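Local structure of hydratase ChsH1 (Mycobacterium tuberculosis, 4W78) at residues Glu7-Ala10 against Gln11-Ala15; Asn33-Val36 against Glu37-Asp41; Met66-Val69 against Trp70-Gly74; Leu91-Ala95 against Gly96-Val100. The protein hydrates the steroid enoyl-CoA 3-OPDC-CoA to 17-HOPC-CoA in the degradation of the cholesterol side chain. All blocks are in the same frame, centred on the assembly; numbering follows the deposited sequence.

Contact 1 of 4, residues Glu7-Ala10 against Gln11-Ala15; sequences EAVA and QIKAA
Q11 folds back along the helix onto the carbonyl of E7, one turn earlier. Its CB passes 3.8 Å from A8 O. At CG, which stands beside its own backbone N (chi1 -46°), the chain comes close to E7 O, 3.1 Å away, and a bend at chi2 (-53°) turns the amide back over the same oxygen. CD remains within 3.8 Å of E7 O, and the terminal NE2 reaches that oxygen in a weak hydrogen bond of 3.4 Å. Because Q11 N also donates to E7 O, at 3.2 Å, this one carbonyl serves both the backbone and the side chain of a single residue. Elsewhere the pattern is that of an ordinary helix: I12, K13 and A14 bond to A8, V9 and A10. V9 and K13 lie side by side, with V9 CG1 4.1 Å from K13 CE, and K13 NZ ends in a weak bond to G126 O. V9 and I12 pack on I88 of helix 85-94 and on L125 of strand 119-134. The helix is therefore amphipathic: aliphatic groups lie against the fold, while on the exposed side a glutamine supplements the main-chain bonding with only a weak bond of its own.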
loop_
_atom_site.group_PDB
_atom_site.type_symbol
_atom_site.label_atom_id
_atom_site.label_comp_id
_atom_site.label_asym_id
_atom_site.label_seq_id
_atom_site.Cartn_x
_atom_site.Cartn_y
_atom_site.Cartn_z
ATOM N N GLU A 7 26.702 1.968 30.524
ATOM C CA GLU A 7 27.970 1.983 29.802
ATOM C C GLU A 7 27.783 1.674 28.315
ATOM O O GLU A 7 28.390 2.318 27.461
ATOM C CB GLU A 7 28.976 1.017 30.448
ATOM C CG GLU A 7 29.360 1.400 31.869
ATOM C CD GLU A 7 30.300 0.401 32.524
ATOM O OE1 GLU A 7 30.852 -0.464 31.808
ATOM O OE2 GLU A 7 30.486 0.482 33.759
ATOM N N ALA A 8 26.923 0.708 27.998
ATOM C CA ALA A 8 26.675 0.352 26.603
ATOM C C ALA A 8 25.973 1.473 25.866
ATOM O O ALA A 8 26.277 1.756 24.709
ATOM C CB ALA A 8 25.858 -0.927 26.510
ATOM N N VAL A 9 24.998 2.090 26.534
ATOM C CA VAL A 9 24.280 3.218 25.961
ATOM C C VAL A 9 25.242 4.357 25.626
ATOM O O VAL A 9 25.129 4.964 24.554
ATOM C CB VAL A 9 23.164 3.716 26.919
ATOM C CG1 VAL A 9 22.616 5.064 26.463
ATOM C CG2 VAL A 9 22.037 2.692 26.990
ATOM N N ALA A 10 26.174 4.627 26.529
ATOM C CA ALA A 10 27.165 5.684 26.336
ATOM C C ALA A 10 28.007 5.415 25.087
ATOM O O ALA A 10 28.251 6.308 24.278
ATOM C CB ALA A 10 28.053 5.810 27.563
ATOM N N GLN A 11 28.441 4.175 24.914
ATOM C CA GLN A 11 29.238 3.868 23.738
ATOM C C GLN A 11 28.448 4.025 22.437
ATOM O O GLN A 11 28.981 4.489 21.430
ATOM C CB GLN A 11 29.896 2.492 23.870
ATOM C CG GLN A 11 30.544 2.266 25.243
ATOM C CD GLN A 11 31.531 3.370 25.673
ATOM O OE1 GLN A 11 32.326 3.861 24.870
ATOM N NE2 GLN A 11 31.479 3.751 26.952
ATOM N N ILE A 12 27.153 3.700 22.463
ATOM C CA ILE A 12 26.300 3.922 21.316
ATOM C C ILE A 12 26.153 5.408 21.021
ATOM O O ILE A 12 26.281 5.843 19.884
ATOM C CB ILE A 12 24.916 3.263 21.526
ATOM C CG1 ILE A 12 25.103 1.740 21.651
ATOM C CG2 ILE A 12 23.970 3.626 20.394
ATOM C CD1 ILE A 12 23.891 0.996 22.205
ATOM N N LYS A 13 25.908 6.200 22.060
ATOM C CA LYS A 13 25.747 7.634 21.876
ATOM C C LYS A 13 26.994 8.303 21.327
ATOM O O LYS A 13 26.903 9.297 20.619
ATOM C CB LYS A 13 25.377 8.290 23.206
ATOM C CG LYS A 13 23.922 8.119 23.563
ATOM C CD LYS A 13 23.612 8.924 24.806
ATOM C CE LYS A 13 22.133 8.920 25.054
ATOM N NZ LYS A 13 21.782 9.675 26.285
ATOM N N ALA A 14 28.155 7.747 21.644
ATOM C CA ALA A 14 29.412 8.374 21.259
ATOM C C ALA A 14 29.609 8.343 19.744
ATOM O O ALA A 14 30.415 9.099 19.215
ATOM C CB ALA A 14 30.579 7.696 21.957
ATOM N N ALA A 15 28.855 7.494 19.050
ATOM C CA ALA A 15 28.936 7.407 17.593
ATOM C C ALA A 15 28.233 8.578 16.914
ATOM O O ALA A 15 28.438 8.830 15.721
ATOM C CB ALA A 15 28.359 6.071 17.092
#

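Contact 2 of 4, residues Asn33-Val36 against Glu37-Asp41; sequences NNWV and EAIGD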
loop_
_atom_site.group_PDB
_atom_site.type_symbol
_atom_site.label_atom_id
_atom_site.label_comp_id
_atom_site.label_asym_id
_atom_site.label_seq_id
_atom_site.Cartn_x
_atom_site.Cartn_y
_atom_site.Cartn_z
ATOM N N ASN A 33 -1.397 10.766 -3.135
ATOM C CA ASN A 33 -2.731 10.292 -3.507
ATOM C C ASN A 33 -3.135 9.055 -2.718
ATOM O O ASN A 33 -4.252 8.986 -2.210
ATOM C CB ASN A 33 -2.828 10.008 -5.009
ATOM C CG ASN A 33 -2.871 11.285 -5.860
ATOM O OD1 ASN A 33 -3.161 12.366 -5.359
ATOM N ND2 ASN A 33 -2.616 11.150 -7.156
ATOM N N ASN A 34 -2.234 8.079 -2.616
ATOM C CA ASN A 34 -2.556 6.855 -1.897
ATOM C C ASN A 34 -2.890 7.175 -0.446
ATOM O O ASN A 34 -3.808 6.591 0.138
ATOM C CB ASN A 34 -1.391 5.861 -1.954
ATOM C CG ASN A 34 -1.200 5.235 -3.338
ATOM O OD1 ASN A 34 -2.092 5.263 -4.182
ATOM N ND2 ASN A 34 -0.033 4.649 -3.552
ATOM N N TRP A 35 -2.124 8.095 0.130
ATOM C CA TRP A 35 -2.248 8.451 1.540
ATOM C C TRP A 35 -3.525 9.241 1.815
ATOM O O TRP A 35 -4.302 8.859 2.700
ATOM C CB TRP A 35 -0.990 9.210 1.971
ATOM C CG TRP A 35 -0.789 9.442 3.443
ATOM C CD1 TRP A 35 0.001 8.723 4.286
ATOM C CD2 TRP A 35 -1.341 10.512 4.220
ATOM N NE1 TRP A 35 -0.030 9.275 5.558
ATOM C CE2 TRP A 35 -0.849 10.371 5.537
ATOM C CE3 TRP A 35 -2.184 11.584 3.922
ATOM C CZ2 TRP A 35 -1.186 11.253 6.556
ATOM C CZ3 TRP A 35 -2.541 12.461 4.956
ATOM C CH2 TRP A 35 -2.046 12.279 6.251
ATOM N N VAL A 36 -3.778 10.312 1.066
ATOM C CA VAL A 36 -5.007 11.076 1.342
ATOM C C VAL A 36 -6.261 10.240 1.108
ATOM O O VAL A 36 -7.256 10.402 1.812
ATOM C CB VAL A 36 -5.100 12.422 0.585
ATOM C CG1 VAL A 36 -3.912 13.310 0.944
ATOM C CG2 VAL A 36 -5.217 12.212 -0.920
ATOM N N GLU A 37 -6.225 9.334 0.139
ATOM C CA GLU A 37 -7.381 8.494 -0.126
ATOM C C GLU A 37 -7.651 7.534 1.038
ATOM O O GLU A 37 -8.810 7.338 1.424
ATOM C CB GLU A 37 -7.209 7.722 -1.437
ATOM C CG GLU A 37 -7.283 8.641 -2.659
ATOM C CD GLU A 37 -6.936 7.934 -3.957
ATOM O OE1 GLU A 37 -7.060 6.691 -4.014
ATOM O OE2 GLU A 37 -6.537 8.633 -4.917
ATOM N N ALA A 38 -6.604 6.932 1.586
ATOM C CA ALA A 38 -6.800 5.978 2.679
ATOM C C ALA A 38 -7.172 6.693 3.986
ATOM O O ALA A 38 -8.031 6.214 4.725
ATOM C CB ALA A 38 -5.546 5.120 2.864
ATOM N N ILE A 39 -6.504 7.808 4.275
ATOM C CA ILE A 39 -6.767 8.591 5.494
ATOM C C ILE A 39 -8.136 9.259 5.404
ATOM O O ILE A 39 -8.781 9.521 6.427
ATOM C CB ILE A 39 -5.639 9.655 5.701
ATOM C CG1 ILE A 39 -4.285 8.972 5.948
ATOM C CG2 ILE A 39 -5.952 10.623 6.859
ATOM C CD1 ILE A 39 -4.204 8.199 7.267
ATOM N N GLY A 40 -8.582 9.534 4.179
ATOM C CA GLY A 40 -9.863 10.189 3.959
ATOM C C GLY A 40 -9.795 11.693 4.116
ATOM O O GLY A 40 -10.824 12.337 4.369
ATOM N N ASP A 41 -8.600 12.255 3.963
ATOM C CA ASP A 41 -8.389 13.692 4.119
ATOM C C ASP A 41 -8.614 14.400 2.795
ATOM O O ASP A 41 -7.813 14.254 1.863
ATOM C CB ASP A 41 -6.973 13.976 4.633
ATOM C CG ASP A 41 -6.785 15.424 5.055
ATOM O OD1 ASP A 41 -7.618 16.275 4.676
ATOM O OD2 ASP A 41 -5.800 15.714 5.767
HETATM O O HOH W 1 -6.331 11.403 -4.597
HETATM O O HOH W 2 -9.165 12.066 0.089
#
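N33 and E37 meet one helical turn apart, with the glutamate chain laid along the carbonyl that its own backbone uses: E37 N donates to N33 O (3.1 Å) and E37 CG packs on the same oxygen. A water donates to E37 OE2 at 2.8 Å and weakly to N33 OD1. N33 OD1 is also bonded to Q29 of its own chain, while R24 of the second ChsH1 subunit forms a salt bridge with E37 OE2 and D25 of that subunit binds N33 ND2. N34 contributes its carbonyl to A38 N, while its side-chain OD1 accepts a bond from R24 of that same subunit. At W35, CG stands opposite the backbone N (chi1 -169°) and one face of the indole is turned to I39, whose CG1 sits 3.6 Å from the centroid of the six-membered ring, 7° off the normal: a CH-pi contact. The helical bond from I39 N to W35 O (2.9 Å) joins the same two residues. V36 O closes the helix, receiving G40 N at 2.8 Å from above its carbonyl plane, and D41 N weakly. This is a glycine-terminated helix C-terminus (G40 phi 82°), placed where this hotdog-family, MaoC-like hydratase chain meets both ChsH2 and a second ChsH1.

Contact 3 of 4, residues Met66-Val69 against Trp70-Gly74; sequences MIQV and WTMMG
A chi1 of -55° swings the indole of W70 back over the preceding turn, while M66, its chain bent at chi3 (78°), curls its methyl toward the far end of the same ring. M66 CE touches W70 CH2 at 3.7 Å. The sulfur makes a Met-aromatic contact, SD standing 4.8 Å from the centroid of the six-membered ring and approaching it obliquely. Nearer the five-membered ring, M66 O lies over one face of the indole, 3.3 Å from W70 CD1. M66 thus meets W70 twice, with its carbonyl over a face and with its thioether obliquely at the benzo end. The main-chain bonding is correspondingly loose: W70 N is shared weakly between M66 O and I67 O, and T71 N reaches Q68 O only weakly. A firmer link, M72 N to V69 O at 3.2 Å, comes in well above the carbonyl plane as the chain leaves the helix. Here M72 CG presses on Q68 O (3.2 Å), which also accepts a bond from a water that is 2.7 Å from T71 OG1. That hydroxyl is bonded to W148 NE1 on strand 139-150 as well. V69 O takes a bond from R28 of the ChsH2 chain. The short helix lies between helix 29-39, where W70 packs on M31 and I32, and the sheet, where I67 and Q68 meet strands 99-109 and 153-165.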
loop_
_atom_site.group_PDB
_atom_site.type_symbol
_atom_site.label_atom_id
_atom_site.label_comp_id
_atom_site.label_asym_id
_atom_site.label_seq_id
_atom_site.Cartn_x
_atom_site.Cartn_y
_atom_site.Cartn_z
ATOM N N MET A 66 2.860 13.138 6.530
ATOM C CA MET A 66 3.553 12.140 5.702
ATOM C C MET A 66 5.072 12.107 5.861
ATOM O O MET A 66 5.727 11.268 5.231
ATOM C CB MET A 66 3.226 12.328 4.209
ATOM C CG MET A 66 1.844 11.839 3.817
ATOM S SD MET A 66 1.656 11.747 2.021
ATOM C CE MET A 66 2.538 10.230 1.651
ATOM N N ILE A 67 5.657 12.963 6.702
ATOM C CA ILE A 67 7.125 13.062 6.742
ATOM C C ILE A 67 7.810 11.714 6.981
ATOM O O ILE A 67 8.752 11.372 6.277
ATOM C CB ILE A 67 7.649 14.149 7.713
ATOM C CG1 ILE A 67 9.166 14.335 7.545
ATOM C CG2 ILE A 67 7.318 13.814 9.173
ATOM C CD1 ILE A 67 9.545 14.952 6.214
ATOM N N GLN A 68 7.289 10.923 7.913
ATOM C CA GLN A 68 7.907 9.643 8.228
ATOM C C GLN A 68 7.664 8.609 7.130
ATOM O O GLN A 68 8.424 7.648 6.993
ATOM C CB GLN A 68 7.369 9.151 9.573
ATOM C CG GLN A 68 8.114 8.008 10.202
ATOM C CD GLN A 68 7.671 7.774 11.646
ATOM O OE1 GLN A 68 7.046 8.622 12.257
ATOM N NE2 GLN A 68 7.983 6.607 12.177
ATOM N N VAL A 69 6.606 8.792 6.338
ATOM C CA VAL A 69 6.303 7.852 5.264
ATOM C C VAL A 69 7.421 7.803 4.223
ATOM O O VAL A 69 7.797 6.730 3.748
ATOM C CB VAL A 69 4.956 8.215 4.585
ATOM C CG1 VAL A 69 4.630 7.254 3.473
ATOM C CG2 VAL A 69 3.851 8.213 5.634
ATOM N N TRP A 70 7.974 8.969 3.897
ATOM C CA TRP A 70 8.953 9.021 2.818
ATOM C C TRP A 70 10.153 8.150 3.111
ATOM O O TRP A 70 10.719 7.535 2.190
ATOM C CB TRP A 70 9.398 10.467 2.557
ATOM C CG TRP A 70 8.238 11.370 2.295
ATOM C CD1 TRP A 70 7.848 12.432 3.052
ATOM C CD2 TRP A 70 7.279 11.260 1.233
ATOM N NE1 TRP A 70 6.711 13.001 2.524
ATOM C CE2 TRP A 70 6.348 12.305 1.405
ATOM C CE3 TRP A 70 7.124 10.386 0.148
ATOM C CZ2 TRP A 70 5.271 12.490 0.547
ATOM C CZ3 TRP A 70 6.050 10.571 -0.706
ATOM C CH2 TRP A 70 5.141 11.623 -0.501
ATOM N N THR A 71 10.529 8.069 4.390
ATOM C CA THR A 71 11.763 7.376 4.751
ATOM C C THR A 71 11.556 5.990 5.367
ATOM O O THR A 71 12.503 5.371 5.842
ATOM C CB THR A 71 12.652 8.235 5.677
ATOM O OG1 THR A 71 11.850 8.779 6.724
ATOM C CG2 THR A 71 13.259 9.406 4.907
ATOM N N MET A 72 10.335 5.475 5.328
ATOM C CA MET A 72 10.106 4.100 5.762
ATOM C C MET A 72 10.944 3.125 4.946
ATOM O O MET A 72 11.132 3.320 3.744
ATOM C CB MET A 72 8.619 3.720 5.650
ATOM C CG MET A 72 7.713 4.529 6.578
ATOM S SD MET A 72 8.019 4.208 8.346
ATOM C CE MET A 72 7.089 2.707 8.588
ATOM N N MET A 73 11.446 2.081 5.605
ATOM C CA MET A 73 12.342 1.116 4.968
ATOM C C MET A 73 11.670 0.200 3.945
ATOM O O MET A 73 12.337 -0.331 3.046
ATOM C CB MET A 73 13.054 0.270 6.034
ATOM C CG MET A 73 14.145 0.984 6.822
ATOM S SD MET A 73 15.621 1.449 5.867
ATOM C CE MET A 73 15.809 0.053 4.756
ATOM N N GLY A 74 10.366 -0.011 4.093
ATOM C CA GLY A 74 9.627 -0.850 3.169
ATOM C C GLY A 74 9.696 -2.321 3.522
ATOM O O GLY A 74 10.299 -2.700 4.528
HETATM O O HOH W 3 10.781 6.997 8.401
#

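Contact 4 of 4, residues Leu91-Ala95 against Gly96-Val100; sequences LFDDA and GYIGV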
loop_
_atom_site.group_PDB
_atom_site.type_symbol
_atom_site.label_atom_id
_atom_site.label_comp_id
_atom_site.label_asym_id
_atom_site.label_seq_id
_atom_site.Cartn_x
_atom_site.Cartn_y
_atom_site.Cartn_z
ATOM N N LEU A 91 20.773 -4.744 23.027
ATOM C CA LEU A 91 21.163 -4.573 24.419
ATOM C C LEU A 91 20.016 -4.960 25.351
ATOM O O LEU A 91 20.193 -5.783 26.247
ATOM C CB LEU A 91 21.570 -3.118 24.674
ATOM C CG LEU A 91 22.001 -2.722 26.086
ATOM C CD1 LEU A 91 23.307 -3.423 26.458
ATOM C CD2 LEU A 91 22.134 -1.204 26.203
ATOM N N PHE A 92 18.837 -4.380 25.117
ATOM C CA PHE A 92 17.692 -4.622 26.006
ATOM C C PHE A 92 17.049 -5.996 25.859
ATOM O O PHE A 92 16.606 -6.587 26.852
ATOM C CB PHE A 92 16.665 -3.486 25.909
ATOM C CG PHE A 92 17.140 -2.225 26.561
ATOM C CD1 PHE A 92 17.196 -2.139 27.944
ATOM C CD2 PHE A 92 17.582 -1.150 25.805
ATOM C CE1 PHE A 92 17.666 -0.995 28.558
ATOM C CE2 PHE A 92 18.045 0.004 26.417
ATOM C CZ PHE A 92 18.086 0.083 27.792
ATOM N N ASP A 93 17.023 -6.521 24.638
ATOM C CA ASP A 93 16.581 -7.899 24.428
ATOM C C ASP A 93 17.448 -8.871 25.215
ATOM O O ASP A 93 16.943 -9.815 25.837
ATOM C CB ASP A 93 16.628 -8.268 22.946
ATOM C CG ASP A 93 15.466 -7.701 22.164
ATOM O OD1 ASP A 93 14.521 -7.174 22.791
ATOM O OD2 ASP A 93 15.489 -7.788 20.918
ATOM N N ASP A 94 18.759 -8.637 25.187
ATOM C CA ASP A 94 19.710 -9.517 25.856
ATOM C C ASP A 94 19.545 -9.481 27.370
ATOM O O ASP A 94 19.841 -10.456 28.067
ATOM C CB ASP A 94 21.146 -9.147 25.477
ATOM C CG ASP A 94 21.521 -9.627 24.092
ATOM O OD1 ASP A 94 20.802 -10.497 23.557
ATOM O OD2 ASP A 94 22.539 -9.146 23.546
ATOM N N ALA A 95 19.070 -8.347 27.874
ATOM C CA ALA A 95 18.856 -8.177 29.303
ATOM C C ALA A 95 17.455 -8.632 29.710
ATOM O O ALA A 95 17.059 -8.471 30.864
ATOM C CB ALA A 95 19.085 -6.726 29.702
ATOM N N GLY A 96 16.710 -9.189 28.759
ATOM C CA GLY A 96 15.416 -9.786 29.052
ATOM C C GLY A 96 14.212 -8.910 28.747
ATOM O O GLY A 96 13.064 -9.358 28.849
ATOM N N TYR A 97 14.464 -7.663 28.371
ATOM C CA TYR A 97 13.376 -6.733 28.089
ATOM C C TYR A 97 12.914 -6.902 26.646
ATOM O O TYR A 97 13.098 -6.017 25.823
ATOM C CB TYR A 97 13.823 -5.290 28.351
ATOM C CG TYR A 97 14.303 -5.054 29.766
ATOM C CD1 TYR A 97 13.408 -4.732 30.776
ATOM C CD2 TYR A 97 15.654 -5.153 30.091
ATOM C CE1 TYR A 97 13.840 -4.518 32.079
ATOM C CE2 TYR A 97 16.095 -4.936 31.387
ATOM C CZ TYR A 97 15.181 -4.617 32.377
ATOM O OH TYR A 97 15.614 -4.404 33.667
ATOM N N ILE A 98 12.301 -8.044 26.349
ATOM C CA ILE A 98 11.996 -8.414 24.969
ATOM C C ILE A 98 10.736 -7.763 24.413
ATOM O O ILE A 98 10.541 -7.717 23.199
ATOM C CB ILE A 98 11.909 -9.947 24.807
ATOM C CG1 ILE A 98 10.929 -10.535 25.826
ATOM C CG2 ILE A 98 13.285 -10.561 24.975
ATOM C CD1 ILE A 98 10.853 -12.051 25.826
ATOM N N GLY A 99 9.894 -7.243 25.300
ATOM C CA GLY A 99 8.694 -6.552 24.875
ATOM C C GLY A 99 9.002 -5.143 24.424
ATOM O O GLY A 99 10.007 -4.563 24.839
ATOM N N VAL A 100 8.153 -4.594 23.560
ATOM C CA VAL A 100 8.311 -3.209 23.121
ATOM C C VAL A 100 6.958 -2.570 22.811
ATOM O O VAL A 100 6.039 -3.229 22.315
ATOM C CB VAL A 100 9.282 -3.084 21.912
ATOM C CG1 VAL A 100 8.694 -3.729 20.663
ATOM C CG2 VAL A 100 9.633 -1.619 21.646
#
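F92 and D93 hand their carbonyls to Y97 and G96 in a Schellman motif that ends helix 85-94, with G96 turning the chain at a positive phi of 99°, a conformation that glycine adopts readily. Y97 N donates to F92 O at 2.8 Å, and G96 N to D93 O at 3.0 Å. The bonds differ in direction: the first donor is moderately tilted from the carbonyl plane, whereas the second stands well above it. The turn then presents the Y97 ring to the end of the helix. Its chi1 of -58° turns the ring back toward that end and leaves F92 O in the plane of the phenol ring, at its edge, 3.7 Å from CD2 of Y97. The same CD2 meets the edge of the F92 ring, 4.0 Å from F92 CD1, and the methyl of A95, 3.8 Å from CB. Y97 is also the centre of an inverse gamma turn, with a weak bond from I98 N to G96 O. Beyond it, D93 OD1 comes within 3.6 Å of I98 CA, while I98 and G99, both facing F165, form a classic beta bulge where strand 99-109 starts. D93 OD1 is held in a salt bridge by K164, and Y97 OH is bonded to E138. Backbone polarity is thus spent on ending the helix; both aromatic rings meet W140, Y97 edge-to-face, and Y97 adds a cation-pi contact with K166, while the acid is paired with a lysine that probably offsets its charge near the turn.

Overall arrangement
All four contacts are local, yet their chemistry follows their place in the fold. Contact 1, at the surface, relies on helical bonds and one weak glutamine bond; contact 4, partly buried, combines a Schellman turn with aromatic and lysine contacts. The two touch, A8 CB meeting L91 CD1 at 3.6 Å as helix 3-13 packs on helix 85-94. Contacts 2 and 3 are buried: the first pairs a CH-pi contact with charges matched across subunits, the second a Met-aromatic contact with weak helical bonds. W35 of contact 2 packs on M66 and V69 of contact 3. Contacts 2 and 4 both end helices at a glycine, but only contacts 2 and 3 bond to other chains.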